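Local atomic coordinates of putative endonuclease/exonuclease/phosphatase family protein (Bacteroides thetaiotaomicron, PDB entry 3MPR), a protein that probably acts as a metal-dependent nuclease of the DNase I-like endonuclease/exonuclease/phosphatase family, cleaving phosphodiester bonds in nucleic acid. Residues Lys148-Gln159 / Val181-Phe191. Sequence-based numbering, arbitrary orientation.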
loop_
_atom_site.group_PDB
_atom_site.type_symbol
_atom_site.label_atom_id
_atom_site.label_comp_id
_atom_site.label_asym_id
_atom_site.label_seq_id
_atom_site.Cartn_x
_atom_site.Cartn_y
_atom_site.Cartn_z
ATOM N N LYS A 148 -7.695 -25.956 21.413
ATOM C CA LYS A 148 -7.813 -26.485 20.062
ATOM C C LYS A 148 -9.260 -26.875 19.761
ATOM O O LYS A 148 -9.807 -26.541 18.708
ATOM C CB LYS A 148 -6.889 -27.691 19.886
ATOM C CG LYS A 148 -6.897 -28.292 18.488
ATOM C CD LYS A 148 -5.980 -29.504 18.429
ATOM C CE LYS A 148 -5.638 -29.889 17.001
ATOM N NZ LYS A 148 -6.857 -29.988 16.157
ATOM N N LYS A 149 -9.886 -27.594 20.680
ATOM C CA LYS A 149 -11.275 -27.969 20.469
ATOM C C LYS A 149 -12.120 -26.709 20.317
ATOM O O LYS A 149 -13.008 -26.641 19.467
ATOM C CB LYS A 149 -11.809 -28.820 21.625
ATOM C CG LYS A 149 -13.270 -29.201 21.436
ATOM C CD LYS A 149 -13.736 -30.229 22.461
ATOM C CE LYS A 149 -15.096 -30.794 22.066
ATOM N NZ LYS A 149 -15.818 -31.319 23.252
ATOM N N ALA A 150 -11.829 -25.704 21.137
ATOM C CA ALA A 150 -12.576 -24.445 21.076
ATOM C C ALA A 150 -12.457 -23.769 19.708
ATOM O O ALA A 150 -13.440 -23.267 19.179
ATOM C CB ALA A 150 -12.128 -23.509 22.166
ATOM N N ARG A 151 -11.256 -23.759 19.131
ATOM C CA ARG A 151 -11.072 -23.178 17.799
ATOM C C ARG A 151 -11.895 -23.893 16.722
ATOM O O ARG A 151 -12.523 -23.250 15.876
ATOM C CB ARG A 151 -9.588 -23.142 17.401
ATOM C CG ARG A 151 -8.736 -22.179 18.237
ATOM C CD ARG A 151 -7.351 -21.999 17.600
ATOM N NE ARG A 151 -6.587 -23.238 17.538
ATOM C CZ ARG A 151 -5.702 -23.626 18.456
ATOM N NH1 ARG A 151 -5.475 -22.883 19.534
ATOM N NH2 ARG A 151 -5.052 -24.766 18.304
ATOM N N VAL A 152 -11.894 -25.221 16.753
ATOM C CA VAL A 152 -12.656 -25.995 15.785
ATOM C C VAL A 152 -14.159 -25.760 15.984
ATOM O O VAL A 152 -14.890 -25.455 15.034
ATOM C CB VAL A 152 -12.324 -27.500 15.880
ATOM C CG1 VAL A 152 -13.178 -28.298 14.907
ATOM C CG2 VAL A 152 -10.841 -27.731 15.596
ATOM N N GLU A 153 -14.617 -25.889 17.226
ATOM C CA GLU A 153 -16.027 -25.651 17.527
ATOM C C GLU A 153 -16.417 -24.230 17.145
ATOM O O GLU A 153 -17.512 -23.988 16.622
ATOM C CB GLU A 153 -16.303 -25.893 19.009
ATOM C CG GLU A 153 -16.088 -27.348 19.437
ATOM C CD GLU A 153 -17.207 -28.285 18.968
ATOM O OE1 GLU A 153 -18.267 -27.801 18.506
ATOM O OE2 GLU A 153 -17.023 -29.519 19.064
ATOM N N SER A 154 -15.524 -23.285 17.410
ATOM C CA SER A 154 -15.792 -21.893 17.067
ATOM C C SER A 154 -16.061 -21.741 15.573
ATOM O O SER A 154 -16.982 -21.032 15.162
ATOM C CB SER A 154 -14.634 -20.991 17.503
ATOM O OG SER A 154 -14.607 -20.862 18.914
ATOM N N ALA A 155 -15.250 -22.407 14.760
ATOM C CA ALA A 155 -15.390 -22.285 13.317
ATOM C C ALA A 155 -16.792 -22.676 12.879
ATOM O O ALA A 155 -17.416 -21.989 12.057
ATOM C CB ALA A 155 -14.338 -23.119 12.600
ATOM N N PHE A 156 -17.307 -23.764 13.443
ATOM C CA PHE A 156 -18.644 -24.222 13.065
ATOM C C PHE A 156 -19.778 -23.380 13.648
ATOM O O PHE A 156 -20.814 -23.212 13.019
ATOM C CB PHE A 156 -18.810 -25.715 13.367
ATOM C CG PHE A 156 -17.965 -26.583 12.483
ATOM C CD1 PHE A 156 -18.251 -26.688 11.132
ATOM C CD2 PHE A 156 -16.861 -27.248 12.987
ATOM C CE1 PHE A 156 -17.467 -27.464 10.304
ATOM C CE2 PHE A 156 -16.068 -28.022 12.163
ATOM C CZ PHE A 156 -16.373 -28.133 10.824
ATOM N N LEU A 157 -19.566 -22.822 14.835
ATOM C CA LEU A 157 -20.541 -21.901 15.419
ATOM C C LEU A 157 -20.649 -20.642 14.562
ATOM O O LEU A 157 -21.736 -20.121 14.317
ATOM C CB LEU A 157 -20.132 -21.532 16.839
ATOM C CG LEU A 157 -20.827 -20.323 17.475
ATOM C CD1 LEU A 157 -22.335 -20.542 17.585
ATOM C CD2 LEU A 157 -20.220 -20.024 18.849
ATOM N N VAL A 158 -19.510 -20.150 14.092
ATOM C CA VAL A 158 -19.546 -18.983 13.226
ATOM C C VAL A 158 -20.332 -19.282 11.954
ATOM O O VAL A 158 -21.168 -18.485 11.529
ATOM C CB VAL A 158 -18.133 -18.435 12.934
ATOM C CG1 VAL A 158 -18.183 -17.427 11.803
ATOM C CG2 VAL A 158 -17.562 -17.799 14.196
ATOM N N GLN A 159 -20.097 -20.447 11.361
ATOM C CA GLN A 159 -20.833 -20.819 10.164
ATOM C C GLN A 159 -22.345 -20.973 10.455
ATOM O O GLN A 159 -23.172 -20.638 9.630
ATOM C CB GLN A 159 -20.227 -22.075 9.542
ATOM C CG GLN A 159 -18.818 -21.824 9.001
ATOM C CD GLN A 159 -18.050 -23.095 8.709
ATOM O OE1 GLN A 159 -17.007 -23.358 9.312
ATOM N NE2 GLN A 159 -18.548 -23.879 7.765
ATOM N N VAL A 181 -3.653 -19.603 15.094
ATOM C CA VAL A 181 -2.821 -20.635 14.476
ATOM C C VAL A 181 -2.904 -20.570 12.959
ATOM O O VAL A 181 -3.856 -20.029 12.408
ATOM C CB VAL A 181 -3.231 -22.044 14.910
ATOM C CG1 VAL A 181 -3.137 -22.188 16.430
ATOM C CG2 VAL A 181 -4.641 -22.364 14.390
ATOM N N ASP A 182 -1.913 -21.147 12.289
ATOM C CA ASP A 182 -1.774 -20.959 10.848
ATOM C C ASP A 182 -2.573 -21.935 9.985
ATOM O O ASP A 182 -3.357 -22.753 10.489
ATOM C CB ASP A 182 -0.290 -20.922 10.439
ATOM C CG ASP A 182 0.355 -22.305 10.395
ATOM O OD1 ASP A 182 -0.345 -23.324 10.533
ATOM O OD2 ASP A 182 1.576 -22.368 10.196
ATOM N N GLN A 183 -2.367 -21.832 8.679
ATOM C CA GLN A 183 -3.196 -22.529 7.702
ATOM C C GLN A 183 -3.013 -24.052 7.652
ATOM O O GLN A 183 -3.762 -24.723 6.955
ATOM C CB GLN A 183 -2.993 -21.950 6.310
ATOM C CG GLN A 183 -1.586 -22.147 5.743
ATOM C CD GLN A 183 -0.627 -21.058 6.153
ATOM O OE1 GLN A 183 -0.860 -20.345 7.131
ATOM N NE2 GLN A 183 0.467 -20.918 5.403
ATOM N N THR A 184 -2.054 -24.596 8.393
ATOM C CA THR A 184 -1.925 -26.061 8.461
ATOM C C THR A 184 -2.938 -26.704 9.416
ATOM O O THR A 184 -3.107 -27.932 9.415
ATOM C CB THR A 184 -0.535 -26.506 8.955
ATOM O OG1 THR A 184 -0.370 -26.108 10.326
ATOM C CG2 THR A 184 0.567 -25.896 8.099
ATOM N N HIS A 185 -3.604 -25.878 10.218
ATOM C CA HIS A 185 -4.394 -26.363 11.361
ATOM C C HIS A 185 -5.839 -26.753 11.064
ATOM O O HIS A 185 -6.448 -26.267 10.122
ATOM C CB HIS A 185 -4.365 -25.343 12.505
ATOM C CG HIS A 185 -3.015 -25.197 13.132
ATOM N ND1 HIS A 185 -2.722 -25.674 14.393
ATOM C CD2 HIS A 185 -1.868 -24.662 12.656
ATOM C CE1 HIS A 185 -1.452 -25.429 14.667
ATOM N NE2 HIS A 185 -0.913 -24.814 13.630
ATOM N N GLN A 186 -6.380 -27.627 11.909
ATOM C CA GLN A 186 -7.736 -28.120 11.742
ATOM C C GLN A 186 -8.775 -27.002 11.696
ATOM O O GLN A 186 -9.719 -27.078 10.922
ATOM C CB GLN A 186 -8.092 -29.114 12.855
ATOM C CG GLN A 186 -9.408 -29.827 12.609
ATOM C CD GLN A 186 -9.703 -30.889 13.648
ATOM O OE1 GLN A 186 -8.890 -31.154 14.537
ATOM N NE2 GLN A 186 -10.875 -31.500 13.542
ATOM N N SER A 187 -8.602 -25.966 12.515
ATOM C CA SER A 187 -9.581 -24.879 12.560
ATOM C C SER A 187 -9.559 -24.004 11.307
ATOM O O SER A 187 -10.546 -23.355 10.988
ATOM C CB SER A 187 -9.418 -24.028 13.827
ATOM O OG SER A 187 -8.104 -23.493 13.921
ATOM N N TYR A 188 -8.443 -24.000 10.580
ATOM C CA TYR A 188 -8.424 -23.368 9.264
ATOM C C TYR A 188 -9.259 -24.212 8.287
ATOM O O TYR A 188 -10.145 -23.699 7.578
ATOM C CB TYR A 188 -6.976 -23.219 8.761
ATOM C CG TYR A 188 -6.870 -22.725 7.326
ATOM C CD1 TYR A 188 -6.898 -23.617 6.266
ATOM C CD2 TYR A 188 -6.756 -21.362 7.038
ATOM C CE1 TYR A 188 -6.812 -23.185 4.957
ATOM C CE2 TYR A 188 -6.675 -20.915 5.725
ATOM C CZ TYR A 188 -6.701 -21.837 4.690
ATOM O OH TYR A 188 -6.612 -21.432 3.387
ATOM N N ASP A 189 -8.989 -25.515 8.270
ATOM C CA ASP A 189 -9.720 -26.439 7.415
ATOM C C ASP A 189 -11.207 -26.361 7.710
ATOM O O ASP A 189 -12.030 -26.548 6.822
ATOM C CB ASP A 189 -9.272 -27.893 7.643
ATOM C CG ASP A 189 -7.799 -28.117 7.358
ATOM O OD1 ASP A 189 -7.173 -27.284 6.668
ATOM O OD2 ASP A 189 -7.269 -29.149 7.826
ATOM N N ALA A 190 -11.552 -26.104 8.966
ATOM C CA ALA A 190 -12.962 -26.088 9.353
ATOM C C ALA A 190 -13.764 -25.032 8.581
ATOM O O ALA A 190 -14.941 -25.242 8.264
ATOM C CB ALA A 190 -13.112 -25.919 10.856
ATOM N N PHE A 191 -13.124 -23.913 8.243
ATOM C CA PHE A 191 -13.805 -22.870 7.478
ATOM C C PHE A 191 -13.937 -23.174 5.990
ATOM O O PHE A 191 -14.938 -22.808 5.366
ATOM C CB PHE A 191 -13.114 -21.506 7.667
ATOM C CG PHE A 191 -13.254 -20.940 9.062
ATOM C CD1 PHE A 191 -14.454 -20.388 9.477
ATOM C CD2 PHE A 191 -12.191 -20.959 9.946
ATOM C CE1 PHE A 191 -14.602 -19.869 10.757
ATOM C CE2 PHE A 191 -12.325 -20.440 11.231
ATOM C CZ PHE A 191 -13.530 -19.894 11.636
#
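Arg151 of helix 148-164 reaches across Ser187 to Val181: its inner carbons run past Ser187 and its guanidinium ends against Val181. CB lies 3.7 Å from Ser187 CB, where a small serine lets the helices come close; CD passes Ser187 OG, which sits at the edge of the guanidinium, near its plane. A bend at chi3 (-62°) then turns the flat group so that Val181 CG1 rests over its centre, 3.6 Å from CZ. NE is 3.8 Å from both CG1 and CG2 of Val181, whose branched apolar side chain offers two methyls, and NH2 also touches CG1. Lys148 CA lies over the opposite face, offset toward the rim. Arginine suits this place because its flat faces pack against carbon while its N-H groups point outward in the plane, where NH1 is hydrogen-bonded to Asp144 O.

Further along, alanines keep the helices close: the axes of segments 148-159 and 186-191 run nearly parallel, 10° apart in direction, and approach to 8.4 Å. Ala155 CB meets Ala190 CB at 3.5 Å. The same methyl settles on the broad face of Phe191 in a CH-pi contact, 3.6 Å from the ring centroid, with Val158 CB at the ring edge. A serine in place of Phe191 would probably open a gap beside Ala155 and deprive its methyl of the aromatic face.

Phe191 also stacks on Phe231, while Val158 touches Phe101 of strand 93-102. Helices 148-164 and 186-192, which flank strand 173-178 in sequence, thus pack side by side against the six-stranded sheet of this DNase I-like fold.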